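Local coordinates for monosaccharide ABC transporter substrate-binding protein, CUT2 family (Bradyrhizobium sp., PDB 4YHS), which probably binds a monosaccharide in the periplasm and delivers it to an ABC importer of the CUT2 family, at residues F164-A176 against A202-I216. Numbering follows the deposited sequence.
Sequences FYTMGAETGSYLA and AANKGFMDAVKGSAI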
ATOM      1  N   PHE A 164       1.376  -1.884  -7.364  1.00 16.91           N
ATOM      2  CA  PHE A 164      -0.044  -2.209  -7.481  1.00 16.19           C
ATOM      3  C   PHE A 164      -0.247  -3.329  -8.509  1.00 14.12           C
ATOM      4  O   PHE A 164      -1.279  -3.971  -8.488  1.00 14.72           O
ATOM      5  CB  PHE A 164      -0.878  -0.971  -7.830  1.00 15.12           C
ATOM      6  CG  PHE A 164      -1.577  -0.366  -6.627  1.00 13.34           C
ATOM      7  CD1 PHE A 164      -2.692  -0.968  -6.090  1.00 21.29           C
ATOM      8  CD2 PHE A 164      -1.087   0.792  -6.042  1.00 25.57           C
ATOM      9  CE1 PHE A 164      -3.322  -0.431  -4.978  1.00 27.78           C
ATOM     10  CE2 PHE A 164      -1.722   1.337  -4.943  1.00 27.87           C
ATOM     11  CZ  PHE A 164      -2.831   0.728  -4.413  1.00 27.92           C
ATOM     12  N   TYR A 165       0.753  -3.591  -9.366  1.00 13.31           N
ATOM     13  CA  TYR A 165       0.660  -4.762 -10.240  1.00 16.42           C
ATOM     14  C   TYR A 165       0.561  -6.007  -9.358  1.00 13.69           C
ATOM     15  O   TYR A 165      -0.299  -6.882  -9.546  1.00 16.09           O
ATOM     16  CB  TYR A 165       1.870  -4.883 -11.171  1.00 17.26           C
ATOM     17  CG  TYR A 165       1.825  -6.120 -12.044  1.00 20.39           C
ATOM     18  CD1 TYR A 165       2.323  -7.332 -11.597  1.00 18.55           C
ATOM     19  CD2 TYR A 165       1.273  -6.079 -13.315  1.00 18.95           C
ATOM     20  CE1 TYR A 165       2.275  -8.460 -12.380  1.00 23.56           C
ATOM     21  CE2 TYR A 165       1.202  -7.215 -14.095  1.00 22.13           C
ATOM     22  CZ  TYR A 165       1.722  -8.392 -13.627  1.00 22.44           C
ATOM     23  OH  TYR A 165       1.679  -9.510 -14.407  1.00 23.55           O
ATOM     24  N   THR A 166       1.436  -6.061  -8.357  1.00 16.36           N
ATOM     25  CA  THR A 166       1.497  -7.207  -7.447  1.00 18.94           C
ATOM     26  C   THR A 166       0.255  -7.305  -6.566  1.00 16.92           C
ATOM     27  O   THR A 166      -0.220  -8.409  -6.273  1.00 17.31           O
ATOM     28  CB  THR A 166       2.760  -7.134  -6.537  1.00 26.03           C
ATOM     29  OG1 THR A 166       3.901  -6.868  -7.347  1.00 32.98           O
ATOM     30  CG2 THR A 166       2.960  -8.446  -5.744  1.00 26.35           C
HETATM   31  N   MSE A 167      -0.272  -6.172  -6.100  1.00 13.03           N
HETATM   32  CA  MSE A 167      -1.554  -6.205  -5.402  1.00 16.23           C
HETATM   33  C   MSE A 167      -2.673  -6.840  -6.236  1.00 14.75           C
HETATM   34  O   MSE A 167      -3.458  -7.659  -5.719  1.00 13.47           O
HETATM   35  CB  MSE A 167      -1.983  -4.803  -4.985  1.00 13.24           C
HETATM   36  CG  MSE A 167      -0.998  -4.099  -4.068  1.00 16.46           C
HETATM   37 SE   MSE A 167      -1.034  -4.853  -2.264  1.00 23.96          SE
HETATM   38  CE  MSE A 167      -2.521  -3.749  -1.593  1.00 16.76           C
ATOM     39  N   GLY A 168      -2.805  -6.430  -7.503  1.00 15.61           N
ATOM     40  CA  GLY A 168      -3.802  -7.037  -8.370  1.00 17.38           C
ATOM     41  C   GLY A 168      -3.532  -8.520  -8.625  1.00 19.37           C
ATOM     42  O   GLY A 168      -4.432  -9.365  -8.599  1.00 16.27           O
ATOM     43  N   ALA A 169      -2.267  -8.843  -8.875  1.00 16.42           N
ATOM     44  CA  ALA A 169      -1.854 -10.202  -9.172  1.00 15.77           C
ATOM     45  C   ALA A 169      -2.148 -11.167  -8.025  1.00 18.99           C
ATOM     46  O   ALA A 169      -2.650 -12.258  -8.246  1.00 17.77           O
ATOM     47  CB  ALA A 169      -0.380 -10.240  -9.508  1.00 17.19           C
ATOM     48  N   GLU A 170      -1.861 -10.746  -6.797  1.00 16.35           N
ATOM     49  CA  GLU A 170      -2.077 -11.611  -5.652  1.00 15.81           C
ATOM     50  C   GLU A 170      -3.572 -11.842  -5.468  1.00 20.30           C
ATOM     51  O   GLU A 170      -4.018 -12.951  -5.086  1.00 19.20           O
ATOM     52  CB  GLU A 170      -1.425 -11.012  -4.402  1.00 21.07           C
ATOM     53  CG  GLU A 170       0.096 -11.131  -4.425  1.00 17.78           C
ATOM     54  CD  GLU A 170       0.562 -12.580  -4.283  1.00 32.13           C
ATOM     55  OE1 GLU A 170      -0.217 -13.411  -3.777  1.00 37.12           O
ATOM     56  OE2 GLU A 170       1.696 -12.888  -4.692  1.00 30.61           O
ATOM     57  N   THR A 171      -4.358 -10.818  -5.779  1.00 14.91           N
ATOM     58  CA  THR A 171      -5.807 -10.920  -5.633  1.00 12.73           C
ATOM     59  C   THR A 171      -6.318 -11.963  -6.663  1.00 13.44           C
ATOM     60  O   THR A 171      -7.151 -12.843  -6.357  1.00 18.64           O
ATOM     61  CB  THR A 171      -6.496  -9.569  -5.849  1.00 17.34           C
ATOM     62  OG1 THR A 171      -5.979  -8.592  -4.928  1.00 17.16           O
ATOM     63  CG2 THR A 171      -7.998  -9.724  -5.613  1.00 18.15           C
ATOM     64  N   GLY A 172      -5.820 -11.845  -7.877  1.00 22.87           N
ATOM     65  CA  GLY A 172      -6.204 -12.732  -8.951  1.00 18.96           C
ATOM     66  C   GLY A 172      -5.779 -14.177  -8.705  1.00 22.60           C
ATOM     67  O   GLY A 172      -6.549 -15.106  -8.938  1.00 19.58           O
ATOM     68  N   SER A 173      -4.552 -14.373  -8.228  1.00 18.88           N
ATOM     69  CA  SER A 173      -4.014 -15.734  -8.017  1.00 21.91           C
ATOM     70  C   SER A 173      -4.774 -16.471  -6.948  1.00 17.95           C
ATOM     71  O   SER A 173      -4.995 -17.671  -7.058  1.00 19.71           O
ATOM     72  CB  SER A 173      -2.535 -15.680  -7.624  1.00 26.02           C
ATOM     73  OG  SER A 173      -1.754 -15.294  -8.730  1.00 33.12           O
ATOM     74  N   TYR A 174      -5.138 -15.737  -5.896  1.00 20.04           N
ATOM     75  CA  TYR A 174      -6.035 -16.235  -4.851  1.00 22.90           C
ATOM     76  C   TYR A 174      -7.316 -16.848  -5.448  1.00 23.73           C
ATOM     77  O   TYR A 174      -7.742 -17.956  -5.095  1.00 22.47           O
ATOM     78  CB  TYR A 174      -6.389 -15.088  -3.897  1.00 20.46           C
ATOM     79  CG  TYR A 174      -7.230 -15.476  -2.686  1.00 20.76           C
ATOM     80  CD1 TYR A 174      -6.634 -16.002  -1.536  1.00 18.78           C
ATOM     81  CD2 TYR A 174      -8.605 -15.300  -2.681  1.00 20.54           C
ATOM     82  CE1 TYR A 174      -7.403 -16.345  -0.407  1.00 14.21           C
ATOM     83  CE2 TYR A 174      -9.365 -15.633  -1.574  1.00 23.10           C
ATOM     84  CZ  TYR A 174      -8.756 -16.155  -0.438  1.00 18.74           C
ATOM     85  OH  TYR A 174      -9.557 -16.475   0.640  1.00 20.55           O
ATOM     86  N   LEU A 175      -7.953 -16.127  -6.348  1.00 21.00           N
ATOM     87  CA  LEU A 175      -9.160 -16.658  -6.975  1.00 18.28           C
ATOM     88  C   LEU A 175      -8.839 -17.795  -7.940  1.00 23.45           C
ATOM     89  O   LEU A 175      -9.516 -18.812  -7.963  1.00 26.87           O
ATOM     90  CB  LEU A 175      -9.918 -15.553  -7.703  1.00 21.79           C
ATOM     91  CG  LEU A 175     -10.621 -14.554  -6.796  1.00 23.36           C
ATOM     92  CD1 LEU A 175     -11.241 -13.491  -7.638  1.00 30.89           C
ATOM     93  CD2 LEU A 175     -11.698 -15.232  -5.923  1.00 23.01           C
ATOM     94  N   ALA A 176      -7.798 -17.616  -8.746  1.00 22.58           N
ATOM     95  CA  ALA A 176      -7.451 -18.634  -9.727  1.00 20.42           C
ATOM     96  C   ALA A 176      -7.138 -19.999  -9.075  1.00 23.92           C
ATOM     97  O   ALA A 176      -7.446 -21.034  -9.650  1.00 28.22           O
ATOM     98  CB  ALA A 176      -6.274 -18.158 -10.561  1.00 23.19           C
ATOM     99  N   ALA A 202      -2.250  -0.654 -13.393  1.00 18.72           N
ATOM    100  CA  ALA A 202      -1.296  -1.677 -12.925  1.00 23.63           C
ATOM    101  C   ALA A 202      -2.006  -2.833 -12.205  1.00 14.88           C
ATOM    102  O   ALA A 202      -1.723  -3.988 -12.458  1.00 18.99           O
ATOM    103  CB  ALA A 202      -0.245  -1.056 -11.999  1.00 20.75           C
ATOM    104  N   ALA A 203      -2.920  -2.527 -11.309  1.00 16.00           N
ATOM    105  CA  ALA A 203      -3.695  -3.559 -10.617  1.00 17.42           C
ATOM    106  C   ALA A 203      -4.527  -4.365 -11.616  1.00 16.07           C
ATOM    107  O   ALA A 203      -4.632  -5.584 -11.511  1.00 15.79           O
ATOM    108  CB  ALA A 203      -4.589  -2.922  -9.541  1.00 17.18           C
ATOM    109  N   ASN A 204      -5.102  -3.685 -12.612  1.00 18.11           N
ATOM    110  CA  ASN A 204      -5.832  -4.374 -13.655  1.00 18.44           C
ATOM    111  C   ASN A 204      -4.985  -5.398 -14.419  1.00 16.69           C
ATOM    112  O   ASN A 204      -5.406  -6.556 -14.582  1.00 22.61           O
ATOM    113  CB  ASN A 204      -6.442  -3.368 -14.644  1.00 21.56           C
ATOM    114  CG  ASN A 204      -7.262  -4.050 -15.723  1.00 23.53           C
ATOM    115  OD1 ASN A 204      -8.294  -4.676 -15.446  1.00 22.10           O
ATOM    116  ND2 ASN A 204      -6.790  -3.966 -16.958  1.00 21.25           N
ATOM    117  N   LYS A 205      -3.810  -4.978 -14.903  1.00 16.23           N
ATOM    118  CA  LYS A 205      -2.924  -5.873 -15.621  1.00 19.30           C
ATOM    119  C   LYS A 205      -2.526  -7.057 -14.760  1.00 18.04           C
ATOM    120  O   LYS A 205      -2.565  -8.198 -15.209  1.00 22.45           O
ATOM    121  CB  LYS A 205      -1.660  -5.136 -16.108  1.00 23.05           C
ATOM    122  CG  LYS A 205      -1.893  -4.151 -17.243  1.00 48.37           C
ATOM    123  CD  LYS A 205      -0.562  -3.636 -17.814  1.00 56.19           C
ATOM    124  CE  LYS A 205      -0.775  -2.624 -18.940  1.00 61.16           C
ATOM    125  NZ  LYS A 205      -1.573  -1.424 -18.505  1.00 60.05           N
ATOM    126  N   GLY A 206      -2.151  -6.788 -13.518  1.00 19.39           N
ATOM    127  CA  GLY A 206      -1.796  -7.859 -12.603  1.00 19.15           C
ATOM    128  C   GLY A 206      -2.917  -8.864 -12.375  1.00 22.04           C
ATOM    129  O   GLY A 206      -2.700 -10.077 -12.421  1.00 19.48           O
ATOM    130  N   PHE A 207      -4.121  -8.360 -12.125  1.00 18.60           N
ATOM    131  CA  PHE A 207      -5.286  -9.212 -11.896  1.00 14.99           C
ATOM    132  C   PHE A 207      -5.577 -10.084 -13.125  1.00 16.13           C
ATOM    133  O   PHE A 207      -5.796 -11.279 -13.006  1.00 20.87           O
ATOM    134  CB  PHE A 207      -6.498  -8.356 -11.547  1.00 14.58           C
ATOM    135  CG  PHE A 207      -7.706  -9.145 -11.179  1.00 19.22           C
ATOM    136  CD1 PHE A 207      -7.815  -9.715  -9.926  1.00 18.51           C
ATOM    137  CD2 PHE A 207      -8.730  -9.329 -12.094  1.00 19.54           C
ATOM    138  CE1 PHE A 207      -8.934 -10.465  -9.565  1.00 19.44           C
ATOM    139  CE2 PHE A 207      -9.852 -10.074 -11.755  1.00 17.19           C
ATOM    140  CZ  PHE A 207      -9.953 -10.647 -10.485  1.00 20.13           C
HETATM  141  N   MSE A 208      -5.552  -9.474 -14.299  1.00 17.94           N
HETATM  142  CA  MSE A 208      -5.890 -10.183 -15.525  1.00 20.74           C
HETATM  143  C   MSE A 208      -4.815 -11.211 -15.841  1.00 21.36           C
HETATM  144  O   MSE A 208      -5.138 -12.315 -16.281  1.00 22.18           O
HETATM  145  CB  MSE A 208      -6.058  -9.223 -16.707  1.00 23.73           C
HETATM  146  CG  MSE A 208      -7.228  -8.270 -16.603  1.00 23.67           C
HETATM  147 SE   MSE A 208      -8.965  -9.178 -16.335  1.00 37.24          SE
HETATM  148  CE  MSE A 208      -9.252  -9.968 -18.133  1.00 31.24           C
ATOM    149  N   ASP A 209      -3.546 -10.852 -15.626  1.00 21.23           N
ATOM    150  CA  ASP A 209      -2.442 -11.761 -15.929  1.00 22.42           C
ATOM    151  C   ASP A 209      -2.588 -12.952 -15.003  1.00 23.11           C
ATOM    152  O   ASP A 209      -2.434 -14.087 -15.437  1.00 25.38           O
ATOM    153  CB  ASP A 209      -1.058 -11.126 -15.737  1.00 21.94           C
ATOM    154  CG  ASP A 209      -0.706 -10.103 -16.797  1.00 34.89           C
ATOM    155  OD1 ASP A 209      -1.385 -10.014 -17.845  1.00 26.32           O
ATOM    156  OD2 ASP A 209       0.299  -9.386 -16.569  1.00 25.97           O
ATOM    157  N   ALA A 210      -2.907 -12.697 -13.737  1.00 19.58           N
ATOM    158  CA  ALA A 210      -2.921 -13.774 -12.746  1.00 21.51           C
ATOM    159  C   ALA A 210      -4.075 -14.774 -12.903  1.00 22.73           C
ATOM    160  O   ALA A 210      -3.906 -15.939 -12.544  1.00 25.62           O
ATOM    161  CB  ALA A 210      -2.922 -13.180 -11.307  1.00 18.08           C
ATOM    162  N   VAL A 211      -5.211 -14.362 -13.478  1.00 19.99           N
ATOM    163  CA  VAL A 211      -6.358 -15.270 -13.635  1.00 22.15           C
ATOM    164  C   VAL A 211      -6.353 -15.996 -14.973  1.00 27.83           C
ATOM    165  O   VAL A 211      -7.146 -16.903 -15.204  1.00 29.77           O
ATOM    166  CB  VAL A 211      -7.713 -14.534 -13.486  1.00 21.05           C
ATOM    167  CG1 VAL A 211      -7.813 -13.903 -12.092  1.00 24.04           C
ATOM    168  CG2 VAL A 211      -7.923 -13.507 -14.596  1.00 20.52           C
ATOM    169  N   LYS A 212      -5.439 -15.609 -15.844  1.00 30.27           N
ATOM    170  CA  LYS A 212      -5.334 -16.222 -17.157  1.00 27.26           C
ATOM    171  C   LYS A 212      -5.054 -17.710 -17.000  1.00 27.03           C
ATOM    172  O   LYS A 212      -4.258 -18.113 -16.153  1.00 28.79           O
ATOM    173  CB  LYS A 212      -4.233 -15.522 -17.953  1.00 26.45           C
ATOM    174  CG  LYS A 212      -4.232 -15.783 -19.443  1.00 36.34           C
ATOM    175  CD  LYS A 212      -3.541 -14.644 -20.264  1.00 68.92           C
ATOM    176  CE  LYS A 212      -2.667 -13.640 -19.458  1.00 67.04           C
ATOM    177  NZ  LYS A 212      -1.497 -14.213 -18.707  1.00 69.81           N
ATOM    178  N   GLY A 213      -5.751 -18.523 -17.791  1.00 29.56           N
ATOM    179  CA  GLY A 213      -5.549 -19.959 -17.775  1.00 40.94           C
ATOM    180  C   GLY A 213      -6.270 -20.688 -16.653  1.00 44.10           C
ATOM    181  O   GLY A 213      -5.960 -21.847 -16.381  1.00 49.61           O
ATOM    182  N   SER A 214      -7.220 -20.023 -15.997  1.00 31.29           N
ATOM    183  CA  SER A 214      -8.013 -20.661 -14.942  1.00 30.36           C
ATOM    184  C   SER A 214      -9.464 -20.734 -15.386  1.00 31.71           C
ATOM    185  O   SER A 214      -9.788 -20.272 -16.485  1.00 27.64           O
ATOM    186  CB  SER A 214      -7.897 -19.890 -13.627  1.00 33.34           C
ATOM    187  OG  SER A 214      -8.605 -18.668 -13.689  1.00 26.81           O
ATOM    188  N   ALA A 215     -10.337 -21.296 -14.542  1.00 27.60           N
ATOM    189  CA  ALA A 215     -11.773 -21.352 -14.868  1.00 33.51           C
ATOM    190  C   ALA A 215     -12.506 -20.014 -14.603  1.00 35.73           C
ATOM    191  O   ALA A 215     -13.723 -19.901 -14.818  1.00 35.13           O
ATOM    192  CB  ALA A 215     -12.441 -22.500 -14.094  1.00 27.09           C
ATOM    193  N   ILE A 216     -11.755 -18.995 -14.188  1.00 28.42           N
ATOM    194  CA  ILE A 216     -12.306 -17.664 -13.990  1.00 26.46           C
ATOM    195  C   ILE A 216     -12.585 -16.989 -15.320  1.00 29.54           C
ATOM    196  O   ILE A 216     -11.719 -16.936 -16.205  1.00 31.86           O
ATOM    197  CB  ILE A 216     -11.347 -16.756 -13.178  1.00 25.10           C
ATOM    198  CG1 ILE A 216     -11.181 -17.281 -11.742  1.00 29.45           C
ATOM    199  CG2 ILE A 216     -11.848 -15.324 -13.168  1.00 21.42           C
ATOM    200  CD1 ILE A 216      -9.921 -16.794 -11.096  1.00 37.94           C
TER
HETATM  201  O   HOH W   1      -0.121 -11.470 -12.660  1.00 36.06           O
HETATM  202  O   HOH W   2      -1.921 -16.943 -11.082  1.00 30.23           O
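Gly168 and Gly206 bring helices 164-176 and 202-211 almost backbone to backbone, their axes 6.4 Å apart and crossing at -32°. A CB on either glycine would run into a carbonyl oxygen of the facing helix. In its absence, CA-H...O contacts line the seam, among them Tyr165 CA to Ala202 O at 3.3 Å and Gly206 CA to Tyr165 O at 3.5 Å. On the buried side Phe207 is a knob in the hole formed by Gly168, Thr171, Gly172 and Leu175; its CD1 lies 3.6 Å from Gly172 CA, while Trp190 stacks on the ring. This is helix-on-helix packing in one lobe of a periplasmic binding protein, where Phe207 and Val211 also rest on strand 216-218 of the lobe's parallel sheet.

The opposite side is wetter. With CG anti to the backbone N (chi1 178°), Tyr165 reaches across the groove and lays one ring face over Gly206 CA, 3.6 Å from the ring centroid. Its OH donates to the anti lone pair of Asp209 OD2 at 2.6 Å, and a water bridges the same OH to Gly206 O. A leucine in place of Tyr165 would probably strand the Asp209 carboxylate without this donor and break the water bridge. Farther along, a second water links Ser173 OG to Ala210 O, 2.7 Å from the latter.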